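Local coordinates for RNase III inhibitor (Mycobacterium tuberculosis, PDB 5M3I), which is of unknown function but belongs to the macro domain family, with a mixed beta sheet flanked by helices, at residues 23-28 / 80-85; 68-73 / 106-111; 112-117 / 146-151. All coordinates share one frame; numbering follows the deposited sequence.

The three contacts lie within the sheet of a macro domain, between sheet edge and helix, and between two helices. Contact 1 pairs strands 26-31 and 83-88 inside the sheet. Contact 2 sets the lead-in to the edge strand 71-74 against helix 99-115. Contact 3 joins the end of that helix to the end of helix 135-147. The centres of contacts 2 and 3 lie about 11 Å apart, and each is about 14 Å from that of contact 1. Along the chain, contacts 1 and 2 interlock, because their segments alternate. Strands 71-74 and 83-88 are sheet neighbours, and contacts 2 and 3 share helix 99-115. Distant parts of the sequence thus close into one compact unit.

Contact 1 (23-28 / 80-85); sequences DTEALV and GPKHII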
# COMPACT_ATOMS: atom_id res chain seq x y z
N ASP A 23 5.83 11.83 5.80
CA ASP A 23 5.55 13.13 5.20
C ASP A 23 5.54 12.96 3.68
O ASP A 23 6.41 13.48 2.97
CB ASP A 23 6.63 14.14 5.64
CG ASP A 23 6.37 15.55 5.12
OD1 ASP A 23 5.18 15.96 5.04
OD2 ASP A 23 7.35 16.24 4.79
N THR A 24 4.57 12.19 3.20
CA THR A 24 4.46 11.90 1.78
C THR A 24 3.06 12.21 1.29
O THR A 24 2.10 12.38 2.05
CB THR A 24 4.82 10.42 1.45
OG1 THR A 24 3.98 9.53 2.19
CG2 THR A 24 6.27 10.12 1.77
N GLU A 25 2.95 12.31 -0.01
CA GLU A 25 1.69 12.63 -0.66
C GLU A 25 0.73 11.44 -0.65
O GLU A 25 -0.48 11.63 -0.57
CB GLU A 25 2.03 13.06 -2.07
CG GLU A 25 0.91 13.71 -2.82
CD GLU A 25 1.38 14.33 -4.14
OE1 GLU A 25 0.58 14.29 -5.11
OE2 GLU A 25 2.52 14.84 -4.19
N ALA A 26 1.27 10.21 -0.73
CA ALA A 26 0.48 8.99 -0.63
C ALA A 26 1.04 8.03 0.42
O ALA A 26 2.24 8.02 0.69
CB ALA A 26 0.41 8.28 -1.97
N LEU A 27 0.15 7.26 1.02
CA LEU A 27 0.54 6.15 1.87
C LEU A 27 -0.02 4.88 1.29
O LEU A 27 -1.17 4.88 0.87
CB LEU A 27 -0.03 6.33 3.27
CG LEU A 27 0.26 7.64 3.98
CD1 LEU A 27 -0.48 7.64 5.31
CD2 LEU A 27 1.74 7.80 4.21
N VAL A 28 0.78 3.81 1.27
CA VAL A 28 0.29 2.49 0.91
C VAL A 28 -0.08 1.63 2.13
O VAL A 28 0.64 1.54 3.12
CB VAL A 28 1.31 1.75 0.08
CG1 VAL A 28 0.79 0.36 -0.29
CG2 VAL A 28 1.68 2.54 -1.16
N GLY A 80 -0.79 16.79 5.23
CA GLY A 80 -0.42 15.39 5.15
C GLY A 80 -1.00 14.67 3.94
O GLY A 80 -1.33 15.29 2.94
N PRO A 81 -1.04 13.34 3.99
CA PRO A 81 -1.22 12.51 2.81
C PRO A 81 -2.53 12.76 2.15
O PRO A 81 -3.53 12.85 2.86
CB PRO A 81 -1.24 11.09 3.39
CG PRO A 81 -0.36 11.18 4.58
CD PRO A 81 -0.57 12.55 5.15
N LYS A 82 -2.50 12.92 0.83
CA LYS A 82 -3.71 13.14 0.03
C LYS A 82 -4.38 11.86 -0.40
O LYS A 82 -5.58 11.85 -0.58
CB LYS A 82 -3.40 13.97 -1.24
CG LYS A 82 -2.64 15.29 -1.03
CD LYS A 82 -3.36 16.28 -0.10
CE LYS A 82 -2.56 17.61 -0.01
NZ LYS A 82 -1.39 17.48 0.91
N HIS A 83 -3.61 10.77 -0.56
CA HIS A 83 -4.14 9.49 -1.04
C HIS A 83 -3.73 8.32 -0.16
O HIS A 83 -2.59 8.24 0.29
CB HIS A 83 -3.63 9.20 -2.44
CG HIS A 83 -3.94 10.27 -3.44
ND1 HIS A 83 -5.21 10.43 -3.97
CD2 HIS A 83 -3.17 11.23 -3.98
CE1 HIS A 83 -5.20 11.46 -4.80
NE2 HIS A 83 -3.97 11.95 -4.82
N ILE A 84 -4.66 7.41 0.04
CA ILE A 84 -4.38 6.11 0.59
C ILE A 84 -4.53 5.12 -0.54
O ILE A 84 -5.60 5.00 -1.14
CB ILE A 84 -5.39 5.70 1.70
CG1 ILE A 84 -5.59 6.81 2.73
CG2 ILE A 84 -4.94 4.39 2.35
CD1 ILE A 84 -4.31 7.32 3.33
N ILE A 85 -3.45 4.39 -0.82
CA ILE A 85 -3.42 3.37 -1.85
C ILE A 85 -3.47 2.03 -1.14
O ILE A 85 -2.49 1.60 -0.53
CB ILE A 85 -2.18 3.49 -2.70
CG1 ILE A 85 -2.08 4.90 -3.28
CG2 ILE A 85 -2.21 2.45 -3.81
CD1 ILE A 85 -0.76 5.20 -3.97
O HOH W 1 -1.75 13.98 -5.83
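In Leu27 the first torsion sets CG anti to the carbonyl carbon (chi1 -54°), turned to the ring of Pro81. Leu27 CD1 lies 3.6 Å from Pro81 CG, and the two side chains cross obliquely. On the opposite face of the sheet, the extended second torsion of Ile85 (chi2 171°) places Ile85 CD1 3.9 Å from Ala26 CB. Val28 and His83 point to that same face. Leu27 and Ile84 point to the other one, where Phe45 of helix 40-48 touches both.

The backbones run parallel, with the short strand axes 22° apart. Leu27 uses both of its polar main-chain atoms. Leu27 N donates to His83 O (3.0 Å), and Leu27 O accepts from Ile85 N (2.9 Å). Where the strands begin, one carbonyl takes two donors. Glu25 O accepts from Lys82 N at 2.8 Å, which is tilted from the carbonyl plane. Glu25 O also accepts from His83 N at 3.2 Å, which lies in that plane. Two N-H groups thus converge on one carbonyl just where strand 83-88 starts.

Side chains add local ties. Thr24 OG1 donates to Ala26 O at 2.7 Å, from above the carbonyl plane. Lys82 bends back and bonds through NZ to Gly80 O. A water links Glu25 OE1 with His83 NE2 and sits at the edge of the imidazole, in its plane.

Neither strand is at the border of the sheet. Ala26 and Val28 also bond through the backbone to strand 120-123, and Ile84 bonds to Val73 of the antiparallel strand 71-74. A parallel pair of strands in the interior of a mixed sheet, with helices packed against it, belongs to the alpha/beta core of the macro domain.

Contact 2 (68-73 / 106-111); sequences GKMFVV and LIDLIR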
# COMPACT_ATOMS: atom_id res chain seq x y z
N GLY A 68 -4.08 -7.30 -7.81
CA GLY A 68 -3.49 -6.71 -9.00
C GLY A 68 -4.04 -5.33 -9.32
O GLY A 68 -3.70 -4.75 -10.36
N LYS A 69 -4.89 -4.82 -8.46
CA LYS A 69 -5.58 -3.57 -8.66
C LYS A 69 -5.58 -2.80 -7.33
O LYS A 69 -6.07 -3.28 -6.33
CB LYS A 69 -7.00 -3.89 -9.14
CG LYS A 69 -7.96 -2.73 -9.26
CD LYS A 69 -9.14 -3.16 -10.16
CE LYS A 69 -10.50 -2.65 -9.69
NZ LYS A 69 -10.72 -1.23 -10.09
N MET A 70 -5.03 -1.60 -7.34
CA MET A 70 -5.09 -0.75 -6.20
C MET A 70 -6.53 -0.29 -5.97
O MET A 70 -7.24 -0.00 -6.94
CB MET A 70 -4.16 0.47 -6.41
CG MET A 70 -2.66 0.18 -6.62
SD MET A 70 -1.87 -0.83 -5.32
CE MET A 70 -2.13 -2.49 -5.99
N PHE A 71 -6.92 -0.18 -4.70
CA PHE A 71 -8.11 0.55 -4.34
C PHE A 71 -7.73 1.89 -3.69
O PHE A 71 -7.22 1.92 -2.55
CB PHE A 71 -8.96 -0.29 -3.42
CG PHE A 71 -10.27 0.35 -3.07
CD1 PHE A 71 -11.27 0.47 -4.03
CD2 PHE A 71 -10.47 0.87 -1.81
CE1 PHE A 71 -12.47 1.10 -3.73
CE2 PHE A 71 -11.67 1.51 -1.49
CZ PHE A 71 -12.67 1.62 -2.45
N VAL A 72 -7.95 3.00 -4.40
CA VAL A 72 -7.39 4.29 -4.00
C VAL A 72 -8.47 5.18 -3.44
O VAL A 72 -9.53 5.29 -4.03
CB VAL A 72 -6.73 5.00 -5.21
CG1 VAL A 72 -6.04 6.28 -4.78
CG2 VAL A 72 -5.69 4.08 -5.85
N VAL A 73 -8.19 5.86 -2.34
CA VAL A 73 -9.12 6.80 -1.74
C VAL A 73 -8.39 8.12 -1.42
O VAL A 73 -7.25 8.11 -0.97
CB VAL A 73 -9.73 6.21 -0.44
CG1 VAL A 73 -10.80 7.14 0.10
CG2 VAL A 73 -10.37 4.84 -0.66
N LEU A 106 2.17 -4.31 -7.99
CA LEU A 106 3.16 -3.30 -8.27
C LEU A 106 2.94 -2.70 -9.63
O LEU A 106 3.09 -1.48 -9.80
CB LEU A 106 4.60 -3.86 -8.15
CG LEU A 106 5.02 -4.11 -6.69
CD1 LEU A 106 6.32 -4.91 -6.64
CD2 LEU A 106 5.22 -2.85 -5.92
N ILE A 107 2.54 -3.53 -10.59
CA ILE A 107 2.22 -3.01 -11.89
C ILE A 107 1.18 -1.89 -11.76
O ILE A 107 1.36 -0.81 -12.31
CB ILE A 107 1.72 -4.12 -12.86
CG1 ILE A 107 2.88 -5.09 -13.20
CG2 ILE A 107 1.17 -3.50 -14.16
CD1 ILE A 107 2.46 -6.36 -13.96
N ASP A 108 0.09 -2.15 -11.01
CA ASP A 108 -0.96 -1.16 -10.91
C ASP A 108 -0.56 -0.02 -9.98
O ASP A 108 -1.05 1.10 -10.14
CB ASP A 108 -2.26 -1.77 -10.49
CG ASP A 108 -3.44 -0.88 -10.80
OD1 ASP A 108 -3.64 -0.55 -11.98
OD2 ASP A 108 -4.23 -0.55 -9.90
N LEU A 109 0.27 -0.29 -8.99
CA LEU A 109 0.75 0.78 -8.13
C LEU A 109 1.50 1.83 -8.96
O LEU A 109 1.30 3.02 -8.73
CB LEU A 109 1.68 0.27 -7.03
CG LEU A 109 2.26 1.35 -6.11
CD1 LEU A 109 1.17 2.11 -5.35
CD2 LEU A 109 3.23 0.72 -5.11
N ILE A 110 2.37 1.39 -9.88
CA ILE A 110 3.10 2.30 -10.72
C ILE A 110 2.13 3.09 -11.59
O ILE A 110 2.26 4.30 -11.74
CB ILE A 110 4.05 1.52 -11.65
CG1 ILE A 110 5.22 0.96 -10.84
CG2 ILE A 110 4.54 2.38 -12.79
CD1 ILE A 110 6.00 -0.09 -11.62
N ARG A 111 1.19 2.40 -12.19
CA ARG A 111 0.21 3.03 -13.05
C ARG A 111 -0.56 4.11 -12.28
O ARG A 111 -0.77 5.18 -12.77
CB ARG A 111 -0.76 1.99 -13.60
CG ARG A 111 -1.76 2.56 -14.61
CD ARG A 111 -2.85 1.57 -14.99
NE ARG A 111 -3.73 1.27 -13.85
CZ ARG A 111 -4.64 2.09 -13.31
NH1 ARG A 111 -4.85 3.31 -13.80
NH2 ARG A 111 -5.36 1.69 -12.27
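Asp108 and Met70 form a buried contact between a helix side chain and the main chain, together with apolar packing of Met70 on Leu109. It lies in the macro domain fold where helix 99-115 covers one face of the mixed sheet, beside the edge strand 71-74. Met70 sits just ahead of that strand. Its neighbour Phe71 packs on helix 50-61 instead.

The first torsion of Asp108 puts CG anti to the backbone N (chi1 -161°). Its carboxylate lies against the chain at Gly68 to Met70. Asp108 CB comes within 3.3 Å of Gly68 O. Lys69 passes closely too, with Lys69 CA 3.5 Å from Asp108 OD2. The positive phi of Gly68 would bring a side chain against the preceding carbonyl, so the backbone here calls for glycine.

Met70 bends at its second and third torsions and passes Asp108 in the opposite direction. Met70 CG is 3.8 Å from Leu109 CA, and Met70 SD is 4.1 Å from Leu109 CB. Met70 and Leu109 both also touch Ile85 of strand 83-88, so helix, lead-in and sheet meet in one apolar layer.

Arg111, about one turn further along the helix, holds the carboxylate side-on. Arg111 NE is 2.6 Å and Arg111 NH2 2.8 Å from Asp108 OD1, which lies in the guanidinium plane. This two-nitrogen grip probably steadies the rotation of the carboxylate. Arg111 NH1 also forms a salt bridge with Glu115. The other oxygen, Asp108 OD2, accepts Met70 N at 2.9 Å on its anti side, with an N-H...O angle of 162°.

Contact 3 (112-117 / 146-151); sequences VIRELN and FQQLPD
Arg114 reaches Gln148 with a chain that is extended from CG to NE. Its CG is anti to the carbonyl carbon (chi1 -80°). Arg114 NH2 donates to Gln148 O at 3.1 Å. The bond is bent, with an N-H...O angle of 136°. The donor stands above the carbonyl plane, while the oxygen lies at the guanidinium edge, somewhat tilted from its plane. On the way, Arg114 passes Leu149 at a slant, and Arg114 NE comes 3.6 Å from Leu149 CD2.

The other branch of Leu149 serves the buried side. Leu149 CD1 lies 4.0 Å from Ile113 CG2. Ile113 continues inward through a nearly extended second torsion (chi2 160°), which carries Ile113 CD1 to 3.9 Å from Phe146 CE1. The two side chains cross at about a right angle.

Helices 99-115 and 135-147 meet here at their C-terminal ends on one face of the macro domain sheet, where Ile113 and Phe146 both touch Val121 of strand 120-123. The first of these helices ends in a Schellman motif, with Asn117 at positive phi and Asn117 N bonded to Arg114 O at 3.0 Å. After the second, Leu149 N bonds back to Phe146 O.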
# COMPACT_ATOMS: atom_id res chain seq x y z
N VAL A 112 -0.95 3.83 -11.05
CA VAL A 112 -1.74 4.77 -10.28
C VAL A 112 -0.92 6.02 -9.90
O VAL A 112 -1.46 7.13 -9.83
CB VAL A 112 -2.33 4.03 -9.06
CG1 VAL A 112 -2.80 4.97 -7.97
CG2 VAL A 112 -3.47 3.13 -9.52
N ILE A 113 0.34 5.82 -9.54
CA ILE A 113 1.20 6.93 -9.17
C ILE A 113 1.36 7.86 -10.36
O ILE A 113 1.41 9.07 -10.17
CB ILE A 113 2.56 6.43 -8.58
CG1 ILE A 113 2.34 5.90 -7.15
CG2 ILE A 113 3.60 7.53 -8.57
CD1 ILE A 113 3.40 4.97 -6.65
N ARG A 114 1.51 7.30 -11.55
CA ARG A 114 1.65 8.09 -12.79
C ARG A 114 0.38 8.86 -13.07
O ARG A 114 0.39 10.07 -13.23
CB ARG A 114 1.95 7.22 -13.96
CG ARG A 114 3.40 6.83 -14.04
CD ARG A 114 3.64 5.80 -15.13
NE ARG A 114 5.06 5.46 -15.17
CZ ARG A 114 5.57 4.34 -15.68
NH1 ARG A 114 4.78 3.36 -16.18
NH2 ARG A 114 6.89 4.16 -15.64
N GLU A 115 -0.73 8.12 -13.11
CA GLU A 115 -2.02 8.70 -13.39
C GLU A 115 -2.45 9.81 -12.45
O GLU A 115 -2.98 10.80 -12.90
CB GLU A 115 -3.11 7.63 -13.52
CG GLU A 115 -2.97 6.99 -14.89
CD GLU A 115 -3.95 5.90 -15.15
OE1 GLU A 115 -4.83 5.66 -14.27
OE2 GLU A 115 -3.85 5.25 -16.22
N LEU A 116 -2.14 9.68 -11.17
CA LEU A 116 -2.48 10.73 -10.20
C LEU A 116 -1.37 11.76 -9.97
O LEU A 116 -1.52 12.70 -9.17
CB LEU A 116 -2.89 10.08 -8.90
CG LEU A 116 -4.15 9.22 -9.01
CD1 LEU A 116 -4.42 8.53 -7.69
CD2 LEU A 116 -5.35 10.06 -9.40
N ASN A 117 -0.26 11.62 -10.70
CA ASN A 117 0.87 12.50 -10.55
C ASN A 117 1.37 12.63 -9.11
O ASN A 117 1.73 13.72 -8.64
CB ASN A 117 0.53 13.91 -11.17
CG ASN A 117 1.70 14.49 -11.94
OD1 ASN A 117 2.60 13.77 -12.39
ND2 ASN A 117 1.68 15.80 -12.10
N PHE A 146 10.07 1.06 -8.27
CA PHE A 146 10.28 2.51 -8.11
C PHE A 146 11.41 3.07 -8.94
O PHE A 146 11.42 4.27 -9.20
CB PHE A 146 10.44 2.91 -6.62
CG PHE A 146 9.13 2.96 -5.91
CD1 PHE A 146 8.26 3.99 -6.17
CD2 PHE A 146 8.72 1.92 -5.12
CE1 PHE A 146 7.01 4.03 -5.58
CE2 PHE A 146 7.47 1.91 -4.56
CZ PHE A 146 6.60 2.97 -4.79
N GLN A 147 12.33 2.23 -9.40
CA GLN A 147 13.25 2.69 -10.42
C GLN A 147 12.57 3.06 -11.75
O GLN A 147 13.18 3.77 -12.55
CB GLN A 147 14.33 1.65 -10.63
CG GLN A 147 15.28 1.67 -9.46
CD GLN A 147 16.28 0.57 -9.53
OE1 GLN A 147 16.07 -0.40 -10.20
NE2 GLN A 147 17.37 0.72 -8.81
N GLN A 148 11.35 2.58 -11.99
CA GLN A 148 10.57 3.05 -13.13
C GLN A 148 9.87 4.39 -12.89
O GLN A 148 9.26 4.93 -13.79
CB GLN A 148 9.51 2.02 -13.54
CG GLN A 148 10.01 0.60 -13.79
CD GLN A 148 8.97 -0.26 -14.44
OE1 GLN A 148 8.45 0.06 -15.53
NE2 GLN A 148 8.72 -1.40 -13.83
N LEU A 149 10.00 4.95 -11.69
CA LEU A 149 9.44 6.25 -11.38
C LEU A 149 10.54 7.16 -10.87
O LEU A 149 10.54 7.54 -9.70
CB LEU A 149 8.35 6.10 -10.35
CG LEU A 149 7.17 5.21 -10.75
CD1 LEU A 149 6.38 4.87 -9.53
CD2 LEU A 149 6.31 5.90 -11.78
N PRO A 150 11.48 7.54 -11.75
CA PRO A 150 12.67 8.29 -11.32
C PRO A 150 12.40 9.68 -10.73
O PRO A 150 13.28 10.19 -10.05
CB PRO A 150 13.49 8.43 -12.61
CG PRO A 150 12.50 8.31 -13.72
CD PRO A 150 11.44 7.35 -13.22
N ASP A 151 11.21 10.25 -10.93
CA ASP A 151 10.86 11.54 -10.27
C ASP A 151 9.97 11.41 -9.02
O ASP A 151 9.45 12.43 -8.52
CB ASP A 151 10.19 12.47 -11.29
CG ASP A 151 11.10 12.79 -12.47
OD1 ASP A 151 12.30 13.16 -12.26
OD2 ASP A 151 10.61 12.67 -13.62